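Local atomic coordinates of GCN5-related N-acetyltransferase:Aminotransferase, class-II (Rhodopseudomonas palustris, PDB entry 2FIW), a protein that probably transfers the acetyl group of acetyl coenzyme A to an acceptor amine, as a member of the GCN5-related N-acetyltransferase family. Residues 3-8 and 96-101; 23-28 and 87-92; 139-144 and 152-157. One frame throughout, in Å; residues are numbered along the deposited sequence.

Overall arrangement
All three contacts lie in one GNAT-type fold, and two line the acetyl coenzyme A site. Contact 1 holds the adenine and pyrophosphate end of the cofactor, at the start of helix 99-112; contact 2 takes the pantetheine arm and acetyl group, on strand 84-90. Their centres are about 16 Å apart, yet they touch: the helix follows the strand after a loop, and Val-99 CG1 packs on Val-90 CG2 at 3.9 Å. Contact 3 is a hairpin at one edge of the sheet, strand 137-146 being outermost. Its centre is about 20 Å from that of contact 2 and about 26 Å from that of contact 1, with the Asn-153 side chain about 7 Å from the cofactor.

Contact 1: residues 3-8 and 96-101. Residue 4 of segment 3-8 comes from a tag, linker or insertion. With ACO (acetyl coenzyme *a), chain C.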
# COMPACT_ATOMS: atom_id res chain seq x y z
N MSE A 3 -18.63 -1.12 -15.66
CA MSE A 3 -18.60 -2.45 -15.05
C MSE A 3 -18.65 -2.34 -13.53
O MSE A 3 -18.04 -1.43 -12.94
CB MSE A 3 -17.35 -3.24 -15.46
CG MSE A 3 -17.23 -3.58 -16.93
SE MSE A 3 -18.48 -4.94 -17.57
CE MSE A 3 -19.77 -3.78 -18.20
N VAL A 4 -19.36 -3.27 -12.91
CA VAL A 4 -19.46 -3.32 -11.46
C VAL A 4 -18.53 -4.41 -10.96
O VAL A 4 -18.69 -5.59 -11.31
CB VAL A 4 -20.91 -3.56 -11.00
CG1 VAL A 4 -20.98 -3.57 -9.48
CG2 VAL A 4 -21.84 -2.49 -11.55
N MSE A 5 -17.54 -4.00 -10.16
CA MSE A 5 -16.58 -4.95 -9.62
C MSE A 5 -17.15 -5.65 -8.39
O MSE A 5 -17.96 -5.10 -7.65
CB MSE A 5 -15.26 -4.25 -9.23
CG MSE A 5 -14.49 -3.50 -10.33
SE MSE A 5 -13.95 -4.60 -11.84
CE MSE A 5 -13.36 -6.23 -11.02
N SER A 6 -16.74 -6.89 -8.20
CA SER A 6 -16.87 -7.57 -6.94
C SER A 6 -15.87 -6.97 -5.92
O SER A 6 -14.83 -6.41 -6.29
CB SER A 6 -16.59 -9.06 -7.13
OG SER A 6 -17.51 -9.63 -8.04
N THR A 7 -16.20 -7.08 -4.64
CA THR A 7 -15.31 -6.66 -3.58
C THR A 7 -14.48 -7.86 -3.18
O THR A 7 -15.01 -8.95 -3.00
CB THR A 7 -16.13 -6.17 -2.37
OG1 THR A 7 -17.17 -5.29 -2.83
CG2 THR A 7 -15.27 -5.41 -1.42
N PRO A 8 -13.16 -7.69 -3.06
CA PRO A 8 -12.43 -8.84 -2.53
C PRO A 8 -12.69 -9.06 -1.03
O PRO A 8 -13.11 -8.14 -0.32
CB PRO A 8 -10.96 -8.48 -2.79
CG PRO A 8 -10.94 -7.01 -2.86
CD PRO A 8 -12.27 -6.56 -3.38
N GLY A 96 -6.66 -2.55 -11.16
CA GLY A 96 -7.88 -2.14 -11.85
C GLY A 96 -9.14 -2.96 -11.53
O GLY A 96 -10.07 -3.03 -12.34
N ARG A 97 -9.18 -3.56 -10.35
CA ARG A 97 -10.24 -4.49 -9.99
C ARG A 97 -10.88 -4.06 -8.67
O ARG A 97 -11.57 -4.85 -8.02
CB ARG A 97 -9.67 -5.91 -9.89
CG ARG A 97 -9.55 -6.59 -11.24
CD ARG A 97 -8.46 -7.64 -11.30
NE ARG A 97 -8.98 -8.99 -11.33
CZ ARG A 97 -8.45 -10.02 -12.01
NH1 ARG A 97 -7.35 -9.87 -12.76
NH2 ARG A 97 -9.03 -11.21 -11.94
N ASP A 98 -10.64 -2.81 -8.28
CA ASP A 98 -11.04 -2.25 -6.98
C ASP A 98 -10.49 -2.96 -5.73
O ASP A 98 -11.06 -2.86 -4.64
CB ASP A 98 -12.56 -2.03 -6.91
CG ASP A 98 -13.02 -0.83 -7.74
OD1 ASP A 98 -14.19 -0.84 -8.20
OD2 ASP A 98 -12.22 0.12 -7.95
N VAL A 99 -9.37 -3.68 -5.88
CA VAL A 99 -8.66 -4.26 -4.73
C VAL A 99 -8.07 -3.14 -3.84
O VAL A 99 -8.32 -3.10 -2.63
CB VAL A 99 -7.53 -5.25 -5.15
CG1 VAL A 99 -6.72 -5.72 -3.93
CG2 VAL A 99 -8.09 -6.47 -5.88
N GLY A 100 -7.33 -2.21 -4.44
CA GLY A 100 -6.78 -1.06 -3.72
C GLY A 100 -7.83 -0.29 -2.93
O GLY A 100 -7.63 0.02 -1.74
N THR A 101 -8.94 0.04 -3.60
CA THR A 101 -10.06 0.76 -2.98
C THR A 101 -10.68 0.04 -1.78
O THR A 101 -10.91 0.63 -0.74
CB THR A 101 -11.17 1.08 -4.04
OG1 THR A 101 -10.61 1.94 -5.05
CG2 THR A 101 -12.39 1.74 -3.43
N1A ACO C . -12.78 -0.38 -15.22
C2A ACO C . -12.04 0.75 -15.28
N3A ACO C . -11.38 1.21 -14.21
C4A ACO C . -11.42 0.57 -13.00
C5A ACO C . -12.16 -0.59 -12.85
C6A ACO C . -12.88 -1.08 -14.06
N6A ACO C . -13.64 -2.21 -14.01
N7A ACO C . -12.02 -1.00 -11.57
C8A ACO C . -11.21 -0.12 -10.94
N9A ACO C . -10.86 0.84 -11.81
C1B ACO C . -9.97 2.02 -11.59
C2B ACO C . -10.41 2.96 -10.48
O2B ACO C . -11.40 3.88 -10.95
C3B ACO C . -9.10 3.65 -10.14
O3B ACO C . -8.96 4.88 -10.86
P3B ACO C . -8.04 6.10 -10.32
O7A ACO C . -6.58 5.71 -10.57
O8A ACO C . -8.36 6.19 -8.84
O9A ACO C . -8.52 7.27 -11.15
C4B ACO C . -7.99 2.68 -10.56
O4B ACO C . -8.62 1.63 -11.29
C5B ACO C . -7.26 2.07 -9.36
O5B ACO C . -8.25 1.62 -8.42
P1A ACO C . -8.21 0.17 -7.73
O1A ACO C . -8.49 -0.90 -8.76
O2A ACO C . -9.08 0.31 -6.50
O3A ACO C . -6.66 0.11 -7.25
P2A ACO C . -5.66 -1.07 -7.63
O4A ACO C . -5.33 -0.95 -9.09
O5A ACO C . -6.24 -2.35 -7.09
O6A ACO C . -4.34 -0.71 -6.76
CBP ACO C . -2.31 0.65 -6.26
CCP ACO C . -3.82 0.61 -6.56
CDP ACO C . -1.88 2.11 -6.24
CEP ACO C . -2.04 -0.00 -4.91
CAP ACO C . -1.51 -0.15 -7.31
OAP ACO C . -1.52 0.50 -8.60
C9P ACO C . -0.08 -0.56 -6.96
O9P ACO C . 0.14 -1.71 -6.33
N8P ACO C . 0.89 0.18 -7.29
C7P ACO C . 2.34 -0.02 -7.11
C6P ACO C . 2.81 0.08 -5.66
C5P ACO C . 2.49 1.45 -5.14
O5P ACO C . 2.70 2.45 -5.81
N4P ACO C . 1.97 1.50 -3.92
C3P ACO C . 1.56 2.71 -3.23
C2P ACO C . 2.78 3.27 -2.53
S1P ACO C . 2.12 4.37 -1.34
C ACO C . 2.26 3.57 0.11
O ACO C . 2.35 2.34 0.13
CH3 ACO C . 2.30 4.28 1.22
O HOH W 1 -16.64 -1.40 -9.40
O HOH W 2 -12.31 -7.04 -7.01
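The pyrophosphate-binding turn of the GNAT fold, leading into helix 99-112, is met from the N-terminal side by Met-5, deposited as selenomethionine, whose CE rests 3.7 Å from Arg-97 CA. With CG anti to the carbonyl carbon (chi1 -59°) and the chain bent beyond it, the side chain folds over the turn, and its SE comes within 3.2 Å of N6A of the adenine. A long, flexible methionine chain suits this place between peptide and base. In one of two modelled conformers of Asp-98, a water joins Met-5 N to Asp-98 OD1; another links Ser-6 O with Arg-97 O. The turn occupies the place of the GNAT pyrophosphate signature, though Asp-98, with a positive phi, stands where the family usually has glycine. Gly-96 N donates to O4A at 2.9 Å, nearly straight at 173°, Asp-98 N to O1A, and Gly-100 N to O5A. Thr-101 OG1 grips O2A at 2.7 Å, and Thr-101 N bonds the same oxygen. Gly-100 suits its place because a CB there would clash with O3A. Gly-96 has a positive phi, easily adopted without a side chain. Further along, Pro-8 CG lies 4.2 Å from Val-99 CG2, and Pro-8 also packs on Leu-69.

Contact 2: residues 23-28 and 87-92; sequences AIFVAS and MLYVHP. With ACO (acetyl coenzyme *a), chain C.
Phe-25 of helix 18-32 turns its edge to the face of Tyr-89 on strand 84-90, a T-shaped pair with ring centres 4.8 Å apart and planes at 65°. With Phe-25 CG anti to the backbone N (chi1 167°) and Tyr-89 CG anti to the carbonyl carbon (chi1 -61°), the two side chains leave helix and strand side by side in the same direction, and Phe-25 CD2 stands 3.6 Å above the centre of the tyrosine ring. Tyr-89 CD1 meets C6P of the cofactor at 3.6 Å, and the hydroxyl is hydrogen-bonded to Trp-45 NE1. An alanine in place of Tyr-89 would probably leave the Phe-25 edge without its facing ring, open a gap beside C6P and deprive Trp-45 NE1 of its partner.

Ser-28, small and polar, reaches between strand and ligand: its OG lies between two oxygens, 3.0 Å from Val-90 O and 2.6 Å from O9P, and which of them it bonds to is left open. Ile-24 lays its CG2 branch on the strand, 3.4 Å from Tyr-89 O. Small Ala-27 lets the turn after the strand come close, its CB 3.8 Å from Pro-92 CD.

On the strand itself, Leu-88 O accepts from N4P at 2.8 Å, Val-90 N donates to O9P, and Leu-88 N makes a weak bond to the acetyl oxygen. The pantetheine thus pairs with the strand backbone almost like an added strand, the way GNAT enzymes bind the arm of acetyl coenzyme A.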
# COMPACT_ATOMS: atom_id res chain seq x y z
N ALA A 23 6.26 -11.15 -1.81
CA ALA A 23 6.11 -11.39 -3.24
C ALA A 23 5.16 -10.43 -3.96
O ALA A 23 5.42 -10.03 -5.10
CB ALA A 23 5.70 -12.83 -3.48
N ILE A 24 4.07 -10.04 -3.32
CA ILE A 24 3.13 -9.07 -3.91
C ILE A 24 3.79 -7.69 -3.97
O ILE A 24 3.59 -6.93 -4.92
CB ILE A 24 1.79 -8.97 -3.10
CG1 ILE A 24 0.92 -10.20 -3.34
CG2 ILE A 24 1.03 -7.70 -3.44
CD1 ILE A 24 -0.12 -10.46 -2.24
N PHE A 25 4.57 -7.39 -2.93
CA PHE A 25 5.24 -6.12 -2.73
C PHE A 25 6.31 -5.90 -3.82
O PHE A 25 6.29 -4.86 -4.50
CB PHE A 25 5.82 -6.12 -1.31
CG PHE A 25 6.80 -5.01 -1.01
CD1 PHE A 25 8.18 -5.24 -1.12
CD2 PHE A 25 6.36 -3.79 -0.51
CE1 PHE A 25 9.09 -4.23 -0.80
CE2 PHE A 25 7.24 -2.78 -0.19
CZ PHE A 25 8.62 -2.99 -0.32
N VAL A 26 7.20 -6.87 -4.02
CA VAL A 26 8.23 -6.71 -5.03
C VAL A 26 7.66 -6.74 -6.45
O VAL A 26 8.13 -5.98 -7.30
CB VAL A 26 9.49 -7.67 -4.89
CG1 VAL A 26 9.80 -7.98 -3.45
CG2 VAL A 26 9.34 -8.91 -5.70
N ALA A 27 6.64 -7.57 -6.72
CA ALA A 27 6.06 -7.65 -8.06
C ALA A 27 5.30 -6.38 -8.41
O ALA A 27 5.33 -5.93 -9.55
CB ALA A 27 5.19 -8.86 -8.18
N SER A 28 4.61 -5.82 -7.42
CA SER A 28 3.89 -4.55 -7.56
C SER A 28 4.83 -3.39 -7.91
O SER A 28 4.55 -2.58 -8.78
CB SER A 28 3.17 -4.24 -6.24
OG SER A 28 2.33 -3.11 -6.36
N MSE A 87 1.40 1.23 3.92
CA MSE A 87 1.61 0.35 2.78
C MSE A 87 0.32 0.05 2.05
O MSE A 87 -0.73 -0.12 2.67
CB MSE A 87 2.26 -0.96 3.23
CG MSE A 87 3.61 -0.75 3.89
SE MSE A 87 4.53 -2.38 4.26
CE MSE A 87 3.45 -2.99 5.60
N LEU A 88 0.42 0.00 0.72
CA LEU A 88 -0.66 -0.36 -0.19
C LEU A 88 -0.02 -0.97 -1.42
O LEU A 88 0.65 -0.26 -2.17
CB LEU A 88 -1.46 0.87 -0.62
CG LEU A 88 -2.93 0.71 -1.03
CD1 LEU A 88 -3.33 1.72 -2.10
CD2 LEU A 88 -3.41 -0.69 -1.41
N TYR A 89 -0.19 -2.27 -1.62
CA TYR A 89 0.44 -2.98 -2.74
C TYR A 89 -0.51 -4.04 -3.28
O TYR A 89 -0.87 -5.00 -2.59
CB TYR A 89 1.79 -3.60 -2.33
CG TYR A 89 2.78 -2.56 -1.89
CD1 TYR A 89 3.61 -1.93 -2.83
CD2 TYR A 89 2.86 -2.15 -0.55
CE1 TYR A 89 4.51 -0.93 -2.44
CE2 TYR A 89 3.75 -1.15 -0.14
CZ TYR A 89 4.58 -0.54 -1.09
OH TYR A 89 5.46 0.46 -0.71
N VAL A 90 -0.95 -3.84 -4.52
CA VAL A 90 -1.77 -4.81 -5.24
C VAL A 90 -0.88 -5.52 -6.25
O VAL A 90 -0.06 -4.88 -6.89
CB VAL A 90 -2.96 -4.11 -5.95
CG1 VAL A 90 -3.83 -5.14 -6.75
CG2 VAL A 90 -3.79 -3.33 -4.93
N HIS A 91 -1.04 -6.84 -6.38
CA HIS A 91 -0.27 -7.60 -7.36
C HIS A 91 -0.55 -7.03 -8.75
O HIS A 91 -1.69 -6.65 -9.01
CB HIS A 91 -0.64 -9.09 -7.29
CG HIS A 91 0.34 -9.99 -7.98
ND1 HIS A 91 0.23 -10.32 -9.32
CD2 HIS A 91 1.48 -10.57 -7.53
CE1 HIS A 91 1.26 -11.09 -9.66
NE2 HIS A 91 2.03 -11.26 -8.59
N PRO A 92 0.49 -6.93 -9.61
CA PRO A 92 0.32 -6.36 -10.97
C PRO A 92 -0.72 -7.08 -11.84
O PRO A 92 -1.36 -6.46 -12.67
CB PRO A 92 1.71 -6.47 -11.59
CG PRO A 92 2.47 -7.37 -10.73
CD PRO A 92 1.89 -7.30 -9.36
N1A ACO C . -12.78 -0.38 -15.22
C2A ACO C . -12.04 0.75 -15.28
N3A ACO C . -11.38 1.21 -14.21
C4A ACO C . -11.42 0.57 -13.00
C5A ACO C . -12.16 -0.59 -12.85
C6A ACO C . -12.88 -1.08 -14.06
N6A ACO C . -13.64 -2.21 -14.01
N7A ACO C . -12.02 -1.00 -11.57
C8A ACO C . -11.21 -0.12 -10.94
N9A ACO C . -10.86 0.84 -11.81
C1B ACO C . -9.97 2.02 -11.59
C2B ACO C . -10.41 2.96 -10.48
O2B ACO C . -11.40 3.88 -10.95
C3B ACO C . -9.10 3.65 -10.14
O3B ACO C . -8.96 4.88 -10.86
P3B ACO C . -8.04 6.10 -10.32
O7A ACO C . -6.58 5.71 -10.57
O8A ACO C . -8.36 6.19 -8.84
O9A ACO C . -8.52 7.27 -11.15
C4B ACO C . -7.99 2.68 -10.56
O4B ACO C . -8.62 1.63 -11.29
C5B ACO C . -7.26 2.07 -9.36
O5B ACO C . -8.25 1.62 -8.42
P1A ACO C . -8.21 0.17 -7.73
O1A ACO C . -8.49 -0.90 -8.76
O2A ACO C . -9.08 0.31 -6.50
O3A ACO C . -6.66 0.11 -7.25
P2A ACO C . -5.66 -1.07 -7.63
O4A ACO C . -5.33 -0.95 -9.09
O5A ACO C . -6.24 -2.35 -7.09
O6A ACO C . -4.34 -0.71 -6.76
CBP ACO C . -2.31 0.65 -6.26
CCP ACO C . -3.82 0.61 -6.56
CDP ACO C . -1.88 2.11 -6.24
CEP ACO C . -2.04 -0.00 -4.91
CAP ACO C . -1.51 -0.15 -7.31
OAP ACO C . -1.52 0.50 -8.60
C9P ACO C . -0.08 -0.56 -6.96
O9P ACO C . 0.14 -1.71 -6.33
N8P ACO C . 0.89 0.18 -7.29
C7P ACO C . 2.34 -0.02 -7.11
C6P ACO C . 2.81 0.08 -5.66
C5P ACO C . 2.49 1.45 -5.14
O5P ACO C . 2.70 2.45 -5.81
N4P ACO C . 1.97 1.50 -3.92
C3P ACO C . 1.56 2.71 -3.23
C2P ACO C . 2.78 3.27 -2.53
S1P ACO C . 2.12 4.37 -1.34
C ACO C . 2.26 3.57 0.11
O ACO C . 2.35 2.34 0.13
CH3 ACO C . 2.30 4.28 1.22

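Contact 3: residues 139-144 and 152-157; sequences KQRNTV and ANTTMT
Asn-142 and Asn-153 face each other as a hydrogen-bonded antiparallel pair, and their side chains repeat the link. Asn-142 ND2 donates to Asn-153 OD1 at 2.7 Å, meeting it nearly along the C=O axis, with the two amide planes 75° apart. The same nitrogen gives a second bond, 2.9 Å long, to Thr-155 OG1. Both acceptors lie close to the Asn-142 amide plane, so the pair of bonds fixes the rotation of that amide; asparagine suits the place by offering two N-H groups from one short side chain.

On the other face, the Arg-141 guanidinium lays one side over Ala-152 CB, which is 3.7 Å from NH1, and turns its edge to the hydroxyl of Thr-154. The bond from Arg-141 NE to Thr-154 OG1 is weak at 3.5 Å, and a water that accepts from the same hydroxyl also receives a weak bond from NH2. Small Ala-152 leaves room for the flat group.

Near the other end, Thr-155 O accepts twice, from Lys-139 N at 2.7 Å and weakly from Gln-140 N at 3.3 Å. This is a classic beta bulge, with one residue more on the lysine strand.

Second-shell charges hold the polar ends. Asp-122 bonds Thr-155 OG1, keeping the acceptor of Asn-142 in place, while Asp-125 forms a salt bridge with Arg-141 NH2. Beyond them, strand 149-159 lies between 118-123 and 137-146 and forms with the latter the C-terminal beta hairpin, at the edge of the GNAT sheet.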
# COMPACT_ATOMS: atom_id res chain seq x y z
N LYS A 139 -0.10 17.62 0.35
CA LYS A 139 0.34 18.63 1.28
C LYS A 139 1.82 18.97 1.14
O LYS A 139 2.20 20.13 1.28
CB LYS A 139 0.01 18.24 2.73
CG LYS A 139 -1.50 18.21 3.05
CD LYS A 139 -2.26 19.38 2.37
CE LYS A 139 -3.66 19.55 2.91
NZ LYS A 139 -3.63 20.22 4.25
N GLN A 140 2.64 17.96 0.86
CA GLN A 140 4.10 18.12 0.91
C GLN A 140 4.80 17.10 0.02
O GLN A 140 4.61 15.89 0.18
CB GLN A 140 4.57 18.01 2.38
CG GLN A 140 6.04 18.35 2.63
CD GLN A 140 6.46 19.67 2.00
OE1 GLN A 140 7.15 19.68 0.98
NE2 GLN A 140 6.04 20.78 2.60
N ARG A 141 5.60 17.59 -0.92
CA ARG A 141 6.45 16.76 -1.74
C ARG A 141 7.70 16.44 -0.92
O ARG A 141 8.28 17.33 -0.30
CB ARG A 141 6.76 17.48 -3.06
CG ARG A 141 7.68 16.77 -4.05
CD ARG A 141 7.00 16.62 -5.42
NE ARG A 141 6.42 15.29 -5.48
CZ ARG A 141 6.73 14.31 -6.32
NH1 ARG A 141 7.59 14.47 -7.31
NH2 ARG A 141 6.12 13.14 -6.19
N ASN A 142 8.08 15.16 -0.86
CA ASN A 142 9.24 14.72 -0.09
C ASN A 142 10.17 13.87 -0.93
O ASN A 142 9.82 13.41 -2.01
CB ASN A 142 8.86 13.85 1.12
CG ASN A 142 7.51 14.20 1.73
OD1 ASN A 142 7.33 15.28 2.32
ND2 ASN A 142 6.57 13.27 1.64
N THR A 143 11.36 13.66 -0.40
CA THR A 143 12.28 12.66 -0.91
C THR A 143 12.55 11.74 0.27
O THR A 143 12.74 12.19 1.39
CB THR A 143 13.59 13.32 -1.41
OG1 THR A 143 13.30 14.15 -2.55
CG2 THR A 143 14.63 12.29 -1.77
N VAL A 144 12.53 10.45 0.01
CA VAL A 144 12.88 9.46 1.02
C VAL A 144 14.17 8.76 0.58
O VAL A 144 14.37 8.48 -0.60
CB VAL A 144 11.69 8.45 1.29
CG1 VAL A 144 11.36 7.63 0.04
CG2 VAL A 144 11.98 7.54 2.47
N ALA A 152 11.15 10.20 -4.76
CA ALA A 152 10.16 11.22 -4.44
C ALA A 152 8.85 10.56 -3.99
O ALA A 152 8.55 9.43 -4.37
CB ALA A 152 9.90 12.12 -5.62
N ASN A 153 8.11 11.28 -3.14
CA ASN A 153 6.71 10.97 -2.86
C ASN A 153 6.02 12.22 -2.35
O ASN A 153 6.64 13.27 -2.26
CB ASN A 153 6.52 9.77 -1.91
CG ASN A 153 7.09 10.00 -0.52
OD1 ASN A 153 6.87 11.04 0.10
ND2 ASN A 153 7.80 9.00 -0.02
N THR A 154 4.73 12.11 -2.07
CA THR A 154 3.94 13.24 -1.63
C THR A 154 3.12 12.82 -0.42
O THR A 154 2.41 11.80 -0.44
CB THR A 154 3.00 13.74 -2.75
OG1 THR A 154 3.70 13.78 -3.98
CG2 THR A 154 2.48 15.14 -2.46
N THR A 155 3.22 13.62 0.64
CA THR A 155 2.35 13.51 1.80
C THR A 155 0.99 14.06 1.39
O THR A 155 0.89 15.15 0.85
CB THR A 155 2.91 14.28 3.01
OG1 THR A 155 4.25 13.84 3.26
CG2 THR A 155 2.06 14.05 4.25
N MSE A 156 -0.05 13.25 1.61
CA MSE A 156 -1.41 13.58 1.22
C MSE A 156 -2.29 13.19 2.40
O MSE A 156 -2.10 12.13 2.99
CB MSE A 156 -1.84 12.80 -0.02
CG MSE A 156 -0.84 12.81 -1.16
SE MSE A 156 -1.53 12.05 -2.77
CE MSE A 156 0.03 12.03 -3.76
N THR A 157 -3.23 14.05 2.75
CA THR A 157 -4.08 13.82 3.92
C THR A 157 -5.56 13.80 3.57
O THR A 157 -5.99 14.46 2.62
CB THR A 157 -3.84 14.88 5.03
OG1 THR A 157 -4.12 16.18 4.51
CG2 THR A 157 -2.39 14.85 5.53
O HOH W 3 3.78 11.37 -5.06